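Local coordinates for 16S rRNA (guanine(1405)-N(7))-methyltransferase (Klebsiella pneumoniae, PDB 6PI9), which probably methylates N7 of guanine 1405 in 16S rRNA with S-adenosyl-L-methionine as methyl donor, conferring resistance to various aminoglycosides, at residues Met183-Pro187 with Val211-Thr215; Ala230-Glu234 with Leu253-Val257; Leu168-Pro173 with Arg196-Leu200. All blocks are in the same frame, centred on the assembly; numbering follows the deposited sequence.

Interaction 1: residues Met183-Pro187 with Val211-Thr215; sequences MKLLP and VTFPT. With SAH (S-adenosyl-L-homocysteine), chain B.
A chi1 of 78° sets the hydroxyl of Thr-212 between its own backbone N and carbonyl carbon, and from there OG1 reaches the bend where Met-183 gives way to Lys-184. Two oxygens of one residue thus meet a single amide: Lys-184 N lies 2.9 Å from Thr-212 OG1 and 3.0 Å from Thr-212 O. Both bonds are bent, at 133° and 137°, as expected when one hydrogen is shared by two acceptors, and the amide sits above the plane of the Thr-212 carbonyl rather than on a lone pair. Threonine suits the place, being beta-branched for a strand yet able to offer a side-chain oxygen; OG1 is also hydrogen-bonded to Glu-252. Thr-212 O has a second donor in a water 2.8 Å away, which in turn accepts from Leu-186 N, so the first turn of helix 186-192 is tied to the strand. This is the Rossmann-like fold of class I methyltransferases, in which the cofactor lies at the carboxyl ends of the parallel strands. Here Met-183 O accepts from the amino N of S-adenosyl-L-homocysteine at 2.8 Å, while the extended Lys-184 side chain passes Pro-214 and ends in a salt bridge with Glu-95. Beyond the turn, at the start of helix 186-192, the contact becomes apolar. Leu-186 CD1 meets Val-211 CG1 at 3.6 Å, the two side chains crossing at about a right angle. Pro-187, which has no amide hydrogen and fits a helix's first turn, brings CG to the edge of the Phe-213 ring, 3.6 Å from Phe-213 CD1.

Interaction 2: residues Ala230-Glu234 with Leu253-Val257; sequences ADWFE and LVYLV
Tyr-255 and Phe-233 account for most of the buried surface, and their rings meet at a slant that is neither a stack nor an edge-to-face pair: the centroids are 4.6 Å apart and the planes are inclined at 49°. Phe-233 comes in over one face of the tyrosine, with its CD2 3.5 Å above the centre of the Tyr-255 ring and CE2 3.6 Å from Tyr-255 CG. Its chi1 of -174° carries the ring away from the helix backbone and out to the strand, where CZ ends 4.1 Å from Val-257 CG2, this methyl lying at the edge of the phenylalanine ring. Two large flat side chains suit the 11.4 Å between the axes of segments 230-234 and 253-257, which they fill. Ala-230 is the third partner, and its small size lets the tyrosine pass close by: Tyr-255 OH lies 3.1 Å from Ala-230 CB, a tight fit. The alanine methyl also faces Leu-253 CD2. Burial has a price, since the hydroxyl of Tyr-255 has no hydrogen-bonding partner anywhere in the model. Glu-234 comes to the edge of the tyrosine ring, although the placing of its side chain is doubtful. Segments 230-234 and 253-257 run nearly parallel, at 22°, so Ala-230 and Phe-233, one turn apart, meet Leu-253, Tyr-255 and Val-257 in order along the strand. Strand 252-259 pairs antiparallel with strand 208-214, whose Phe-213 meets Phe-233 edge-to-face, while on the other face of the sheet Val-254 and Leu-256 pack against helix 100-111.

Interaction 3: residues Leu168-Pro173 with Arg196-Leu200; sequences LLSEIP and RAAEL. With SAH (S-adenosyl-L-homocysteine), chain B.
Leu-168 O is gripped side-on by Arg-196, which gives it two hydrogens from one edge of its guanidinium: Arg-196 NE lies 2.9 Å and Arg-196 NH2 3.0 Å from that oxygen. The NE bond is the straighter, at 149°, and lies in the carbonyl plane, whereas NH2 comes from above it. A bend at chi2 (61°) turns the arginine chain so that this edge faces the loop. Its remaining terminal nitrogen is used within the helix, where Arg-196 NH1 makes a salt bridge to Glu-199 OE2, 3.2 Å away, whose hydrogen bond is weak. The flat group is also sandwiched: Leu-169 O stands 3.6 Å above the centre of the Arg-196 guanidinium on one face, and Ile-172 lies over the opposite face, its CG1 3.4 Å from Arg-196 NH2. Arginine suits the task because its long apolar stem can lie beside Leu-169 CD1 while its planar head serves a backbone carbonyl. In the Rossmann-like methyltransferase fold this loop follows a parallel strand and borders the adenine site. Accordingly, Leu-168 N donates to N1 of S-adenosyl-L-homocysteine at 2.9 Å and a nearly straight 169°, so one residue has its N-H spent on the cofactor and its C=O on the helix. Asp-167 OD1 accepts from Leu-169 N and is hydrogen-bonded to the cofactor as well. Farther along the loop, Glu-171 turns its carboxylate to Arg-164. Apolar contacts finish the seam: Ile-172 CD1 rests 3.8 Å from the methylene Glu-199 CG, and Pro-173 CD meets Leu-200 CD1 at 4.0 Å.

All three contacts belong to the Rossmann-like domain. Interactions 1 and 2 have centres about 9 Å apart and are joined through the sheet, where strands 208-214 and 252-259 are neighbours. Interaction 3 lies about 15 Å from the centre of interaction 1 and 17 Å from that of interaction 2; Ala-197 packs against Leu-186 and Trp-232, bringing helices 186-192, 196-203 and 225-236 together. Along the chain, the segments of interactions 1 and 3 alternate, whereas interaction 2 follows both. Interactions 1 and 3 hold the amino acid and adenine ends of the cofactor respectively; interaction 2 joins helix 225-236 to strand 252-259, about 12 Å from the cofactor at the Leu-253 side chain.

Interaction 1: residues Met183-Pro187 with Val211-Thr215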
# COMPACT_ATOMS: atom_id res chain seq x y z
N MET A 183 5.54 -10.54 -11.06
CA MET A 183 4.61 -10.84 -9.97
C MET A 183 4.25 -9.53 -9.27
O MET A 183 5.15 -8.80 -8.81
CB MET A 183 5.26 -11.87 -9.04
CG MET A 183 5.43 -13.23 -9.74
SD MET A 183 6.61 -14.29 -8.84
CE MET A 183 5.85 -14.36 -7.21
N LYS A 184 2.94 -9.24 -9.18
CA LYS A 184 2.42 -8.03 -8.53
C LYS A 184 3.10 -6.79 -9.05
O LYS A 184 3.47 -5.86 -8.30
CB LYS A 184 2.59 -8.16 -7.01
CG LYS A 184 1.69 -9.30 -6.49
CD LYS A 184 2.05 -9.55 -4.96
CE LYS A 184 1.15 -10.68 -4.35
NZ LYS A 184 1.71 -11.02 -2.97
N LEU A 185 3.30 -6.78 -10.34
CA LEU A 185 4.12 -5.76 -10.99
C LEU A 185 3.36 -4.95 -12.02
O LEU A 185 3.52 -3.74 -12.08
CB LEU A 185 5.31 -6.45 -11.68
CG LEU A 185 6.04 -5.55 -12.69
CD1 LEU A 185 6.68 -4.36 -11.96
CD2 LEU A 185 7.14 -6.38 -13.36
N LEU A 186 2.55 -5.58 -12.88
CA LEU A 186 2.03 -4.82 -14.01
C LEU A 186 1.16 -3.63 -13.59
O LEU A 186 1.24 -2.59 -14.27
CB LEU A 186 1.24 -5.76 -14.96
CG LEU A 186 2.13 -6.79 -15.70
CD1 LEU A 186 1.32 -7.52 -16.83
CD2 LEU A 186 3.40 -6.16 -16.28
N PRO A 187 0.32 -3.70 -12.54
CA PRO A 187 -0.45 -2.48 -12.21
C PRO A 187 0.41 -1.32 -11.83
O PRO A 187 0.10 -0.20 -12.23
CB PRO A 187 -1.36 -2.89 -11.03
CG PRO A 187 -1.55 -4.39 -11.23
CD PRO A 187 -0.21 -4.87 -11.81
N VAL A 211 2.64 -14.17 -14.57
CA VAL A 211 2.18 -12.79 -14.35
C VAL A 211 1.15 -12.83 -13.25
O VAL A 211 0.23 -13.66 -13.32
CB VAL A 211 1.56 -12.19 -15.63
CG1 VAL A 211 0.97 -10.77 -15.36
CG2 VAL A 211 2.57 -12.22 -16.83
N THR A 212 1.32 -12.04 -12.19
CA THR A 212 0.37 -12.15 -11.10
C THR A 212 -0.16 -10.79 -10.67
O THR A 212 0.47 -9.74 -10.85
CB THR A 212 0.92 -12.84 -9.87
OG1 THR A 212 1.76 -11.91 -9.16
CG2 THR A 212 1.70 -14.08 -10.28
N PHE A 213 -1.32 -10.84 -9.99
CA PHE A 213 -1.95 -9.60 -9.52
C PHE A 213 -2.43 -9.80 -8.09
O PHE A 213 -2.86 -10.89 -7.74
CB PHE A 213 -3.20 -9.24 -10.38
CG PHE A 213 -2.87 -9.01 -11.82
CD1 PHE A 213 -2.57 -7.72 -12.27
CD2 PHE A 213 -2.86 -10.08 -12.74
CE1 PHE A 213 -2.26 -7.50 -13.63
CE2 PHE A 213 -2.53 -9.87 -14.11
CZ PHE A 213 -2.23 -8.56 -14.56
N PRO A 214 -2.38 -8.77 -7.27
CA PRO A 214 -2.96 -8.91 -5.93
C PRO A 214 -4.47 -8.87 -6.01
O PRO A 214 -5.06 -8.10 -6.77
CB PRO A 214 -2.40 -7.70 -5.17
CG PRO A 214 -2.18 -6.65 -6.30
CD PRO A 214 -1.86 -7.42 -7.57
N THR A 215 -5.12 -9.74 -5.27
CA THR A 215 -6.56 -9.66 -5.11
C THR A 215 -6.74 -9.05 -3.72
O THR A 215 -6.59 -9.74 -2.71
CB THR A 215 -7.25 -11.01 -5.24
OG1 THR A 215 -7.10 -11.72 -4.00
CG2 THR A 215 -6.64 -11.84 -6.39
N SAH B . 7.63 -9.34 -7.52
CA SAH B . 7.89 -9.24 -6.06
CB SAH B . 7.70 -7.81 -5.58
CG SAH B . 6.35 -7.11 -5.92
SD SAH B . 6.19 -5.51 -5.01
C SAH B . 6.95 -10.18 -5.28
O SAH B . 5.87 -10.49 -5.83
OXT SAH B . 7.22 -10.57 -4.13
C5' SAH B . 6.56 -4.37 -6.42
C4' SAH B . 8.08 -4.20 -6.70
O4' SAH B . 8.27 -3.47 -7.93
C3' SAH B . 8.95 -3.49 -5.62
O3' SAH B . 10.04 -4.34 -5.21
C2' SAH B . 9.50 -2.25 -6.31
O2' SAH B . 10.84 -2.01 -5.87
C1' SAH B . 9.48 -2.71 -7.77
N9 SAH B . 9.34 -1.63 -8.73
C8 SAH B . 8.38 -0.65 -8.76
N7 SAH B . 8.55 0.07 -9.90
C5 SAH B . 9.65 -0.42 -10.55
C6 SAH B . 10.32 -0.06 -11.70
N6 SAH B . 9.98 0.99 -12.42
N1 SAH B . 11.37 -0.85 -12.12
C2 SAH B . 11.81 -1.90 -11.38
N3 SAH B . 11.18 -2.26 -10.22
C4 SAH B . 10.11 -1.50 -9.85
O HOH W 1 2.17 -8.41 -12.63

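Interaction 2: residues Ala230-Glu234 with Leu253-Val257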
# COMPACT_ATOMS: atom_id res chain seq x y z
N ALA A 230 -8.13 -9.02 -14.20
CA ALA A 230 -8.28 -10.05 -15.24
C ALA A 230 -8.75 -9.45 -16.56
O ALA A 230 -8.20 -9.74 -17.64
CB ALA A 230 -9.26 -11.13 -14.75
N ASP A 231 -9.78 -8.61 -16.51
CA ASP A 231 -10.28 -7.99 -17.73
C ASP A 231 -9.20 -7.14 -18.37
O ASP A 231 -9.05 -7.13 -19.61
CB ASP A 231 -11.49 -7.10 -17.46
CG ASP A 231 -12.76 -7.86 -17.08
OD1 ASP A 231 -12.93 -9.07 -17.35
OD2 ASP A 231 -13.61 -7.17 -16.48
N TRP A 232 -8.48 -6.38 -17.55
CA TRP A 232 -7.46 -5.50 -18.09
C TRP A 232 -6.35 -6.31 -18.71
O TRP A 232 -5.91 -6.03 -19.85
CB TRP A 232 -6.89 -4.61 -16.96
CG TRP A 232 -5.71 -3.80 -17.39
CD1 TRP A 232 -5.73 -2.57 -18.04
CD2 TRP A 232 -4.33 -4.13 -17.21
NE1 TRP A 232 -4.45 -2.16 -18.28
CE2 TRP A 232 -3.57 -3.07 -17.76
CE3 TRP A 232 -3.66 -5.21 -16.60
CZ2 TRP A 232 -2.21 -3.08 -17.77
CZ3 TRP A 232 -2.26 -5.19 -16.57
CH2 TRP A 232 -1.55 -4.14 -17.16
N PHE A 233 -5.90 -7.32 -17.99
CA PHE A 233 -4.84 -8.16 -18.53
C PHE A 233 -5.26 -8.79 -19.85
O PHE A 233 -4.50 -8.81 -20.84
CB PHE A 233 -4.45 -9.23 -17.50
CG PHE A 233 -3.25 -10.06 -17.92
CD1 PHE A 233 -2.04 -9.46 -18.18
CD2 PHE A 233 -3.36 -11.44 -18.04
CE1 PHE A 233 -0.93 -10.22 -18.54
CE2 PHE A 233 -2.22 -12.22 -18.41
CZ PHE A 233 -1.02 -11.57 -18.64
N GLU A 234 -6.48 -9.32 -19.92
CA GLU A 234 -6.84 -10.00 -21.16
C GLU A 234 -6.91 -9.01 -22.31
O GLU A 234 -6.65 -9.37 -23.46
CB GLU A 234 -8.16 -10.75 -21.00
CG GLU A 234 -8.24 -11.54 -19.71
CD GLU A 234 -7.66 -12.96 -19.72
OE1 GLU A 234 -8.08 -13.74 -18.82
OE2 GLU A 234 -6.80 -13.29 -20.57
N LEU A 253 -3.71 -13.53 -7.89
CA LEU A 253 -4.20 -14.09 -9.15
C LEU A 253 -3.01 -14.36 -10.06
O LEU A 253 -2.27 -13.43 -10.40
CB LEU A 253 -5.14 -13.09 -9.83
CG LEU A 253 -5.55 -13.36 -11.31
CD1 LEU A 253 -6.36 -14.65 -11.46
CD2 LEU A 253 -6.33 -12.11 -11.78
N VAL A 254 -2.86 -15.62 -10.49
CA VAL A 254 -1.64 -16.07 -11.19
C VAL A 254 -2.03 -16.51 -12.60
O VAL A 254 -2.96 -17.28 -12.77
CB VAL A 254 -0.97 -17.26 -10.46
CG1 VAL A 254 0.35 -17.68 -11.22
CG2 VAL A 254 -0.69 -16.93 -8.99
N TYR A 255 -1.29 -16.03 -13.60
CA TYR A 255 -1.42 -16.42 -15.00
C TYR A 255 -0.14 -17.09 -15.47
O TYR A 255 0.95 -16.55 -15.28
CB TYR A 255 -1.59 -15.20 -15.90
CG TYR A 255 -2.97 -14.58 -15.84
CD1 TYR A 255 -3.99 -15.01 -16.67
CD2 TYR A 255 -3.25 -13.56 -14.93
CE1 TYR A 255 -5.27 -14.41 -16.60
CE2 TYR A 255 -4.51 -12.99 -14.87
CZ TYR A 255 -5.49 -13.41 -15.68
OH TYR A 255 -6.74 -12.81 -15.60
N LEU A 256 -0.27 -18.25 -16.12
CA LEU A 256 0.87 -18.88 -16.79
C LEU A 256 0.72 -18.59 -18.27
O LEU A 256 -0.29 -18.94 -18.88
CB LEU A 256 0.85 -20.40 -16.52
CG LEU A 256 0.77 -20.84 -15.05
CD1 LEU A 256 0.83 -22.39 -14.91
CD2 LEU A 256 1.87 -20.16 -14.22
N VAL A 257 1.72 -17.96 -18.86
CA VAL A 257 1.61 -17.33 -20.16
C VAL A 257 2.69 -17.90 -21.06
O VAL A 257 3.86 -17.97 -20.66
CB VAL A 257 1.76 -15.81 -20.03
CG1 VAL A 257 1.73 -15.15 -21.39
CG2 VAL A 257 0.68 -15.28 -19.09

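Interaction 3: residues Leu168-Pro173 with Arg196-Leu200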
# COMPACT_ATOMS: atom_id res chain seq x y z
N LEU A 168 12.48 -0.63 -14.79
CA LEU A 168 11.68 -1.18 -15.88
C LEU A 168 10.92 -0.13 -16.70
O LEU A 168 10.27 -0.48 -17.70
CB LEU A 168 10.72 -2.20 -15.32
CG LEU A 168 11.44 -3.47 -14.80
CD1 LEU A 168 10.43 -4.27 -14.03
CD2 LEU A 168 12.00 -4.36 -15.93
N LEU A 169 10.98 1.15 -16.33
CA LEU A 169 10.46 2.19 -17.20
C LEU A 169 11.50 2.66 -18.19
O LEU A 169 11.16 3.27 -19.23
CB LEU A 169 9.99 3.41 -16.36
CG LEU A 169 8.48 3.45 -16.04
CD1 LEU A 169 7.77 3.61 -17.29
CD2 LEU A 169 7.92 2.20 -15.48
N SER A 170 12.77 2.45 -17.90
CA SER A 170 13.74 2.90 -18.87
C SER A 170 14.55 1.76 -19.45
O SER A 170 15.38 2.00 -20.34
CB SER A 170 14.64 3.98 -18.25
OG SER A 170 14.94 3.68 -16.92
N GLU A 171 14.27 0.51 -19.05
CA GLU A 171 15.01 -0.62 -19.60
C GLU A 171 14.04 -1.77 -19.84
O GLU A 171 13.24 -2.08 -18.97
CB GLU A 171 16.12 -1.05 -18.62
CG GLU A 171 16.91 -2.26 -19.07
CD GLU A 171 17.86 -2.85 -18.00
OE1 GLU A 171 18.13 -2.25 -16.93
OE2 GLU A 171 18.37 -3.95 -18.28
N ILE A 172 14.12 -2.41 -21.00
CA ILE A 172 13.45 -3.70 -21.22
C ILE A 172 14.51 -4.75 -21.08
O ILE A 172 15.50 -4.73 -21.87
CB ILE A 172 12.75 -3.72 -22.58
CG1 ILE A 172 11.42 -2.96 -22.46
CG2 ILE A 172 12.50 -5.15 -23.04
CD1 ILE A 172 10.59 -3.00 -23.72
N PRO A 173 14.51 -5.58 -20.03
CA PRO A 173 15.63 -6.51 -19.79
C PRO A 173 15.93 -7.33 -21.02
O PRO A 173 15.01 -7.91 -21.63
CB PRO A 173 15.13 -7.40 -18.65
CG PRO A 173 14.15 -6.45 -17.87
CD PRO A 173 13.50 -5.60 -18.93
N ARG A 196 3.09 0.57 -20.84
CA ARG A 196 4.40 -0.00 -20.54
C ARG A 196 4.29 -1.49 -20.24
O ARG A 196 5.20 -2.26 -20.59
CB ARG A 196 5.03 0.74 -19.35
CG ARG A 196 6.50 0.32 -19.06
CD ARG A 196 7.38 0.62 -20.27
NE ARG A 196 8.76 0.19 -20.05
CZ ARG A 196 9.74 0.32 -20.93
NH1 ARG A 196 9.51 0.84 -22.14
NH2 ARG A 196 10.96 -0.10 -20.62
N ALA A 197 3.18 -1.93 -19.65
CA ALA A 197 2.99 -3.36 -19.42
C ALA A 197 3.01 -4.13 -20.73
O ALA A 197 3.72 -5.14 -20.88
CB ALA A 197 1.66 -3.59 -18.69
N ALA A 198 2.22 -3.68 -21.71
CA ALA A 198 2.18 -4.39 -22.99
C ALA A 198 3.53 -4.34 -23.69
O ALA A 198 3.92 -5.28 -24.41
CB ALA A 198 1.07 -3.80 -23.87
N GLU A 199 4.26 -3.23 -23.54
CA GLU A 199 5.55 -3.12 -24.23
C GLU A 199 6.56 -4.09 -23.60
O GLU A 199 7.32 -4.75 -24.31
CB GLU A 199 6.03 -1.68 -24.14
CG GLU A 199 7.30 -1.42 -24.84
CD GLU A 199 7.61 0.07 -24.86
OE1 GLU A 199 8.50 0.44 -25.67
OE2 GLU A 199 6.97 0.86 -24.07
N LEU A 200 6.53 -4.20 -22.27
CA LEU A 200 7.40 -5.13 -21.58
C LEU A 200 7.07 -6.58 -21.93
O LEU A 200 7.97 -7.36 -22.27
CB LEU A 200 7.28 -4.91 -20.07
CG LEU A 200 8.07 -5.84 -19.14
CD1 LEU A 200 9.56 -5.71 -19.46
CD2 LEU A 200 7.81 -5.44 -17.64
N SAH B . 7.63 -9.34 -7.52
CA SAH B . 7.89 -9.24 -6.06
CB SAH B . 7.70 -7.81 -5.58
CG SAH B . 6.35 -7.11 -5.92
SD SAH B . 6.19 -5.51 -5.01
C SAH B . 6.95 -10.18 -5.28
O SAH B . 5.87 -10.49 -5.83
OXT SAH B . 7.22 -10.57 -4.13
C5' SAH B . 6.56 -4.37 -6.42
C4' SAH B . 8.08 -4.20 -6.70
O4' SAH B . 8.27 -3.47 -7.93
C3' SAH B . 8.95 -3.49 -5.62
O3' SAH B . 10.04 -4.34 -5.21
C2' SAH B . 9.50 -2.25 -6.31
O2' SAH B . 10.84 -2.01 -5.87
C1' SAH B . 9.48 -2.71 -7.77
N9 SAH B . 9.34 -1.63 -8.73
C8 SAH B . 8.38 -0.65 -8.76
N7 SAH B . 8.55 0.07 -9.90
C5 SAH B . 9.65 -0.42 -10.55
C6 SAH B . 10.32 -0.06 -11.70
N6 SAH B . 9.98 0.99 -12.42
N1 SAH B . 11.37 -0.85 -12.12
C2 SAH B . 11.81 -1.90 -11.38
N3 SAH B . 11.18 -2.26 -10.22
C4 SAH B . 10.11 -1.50 -9.85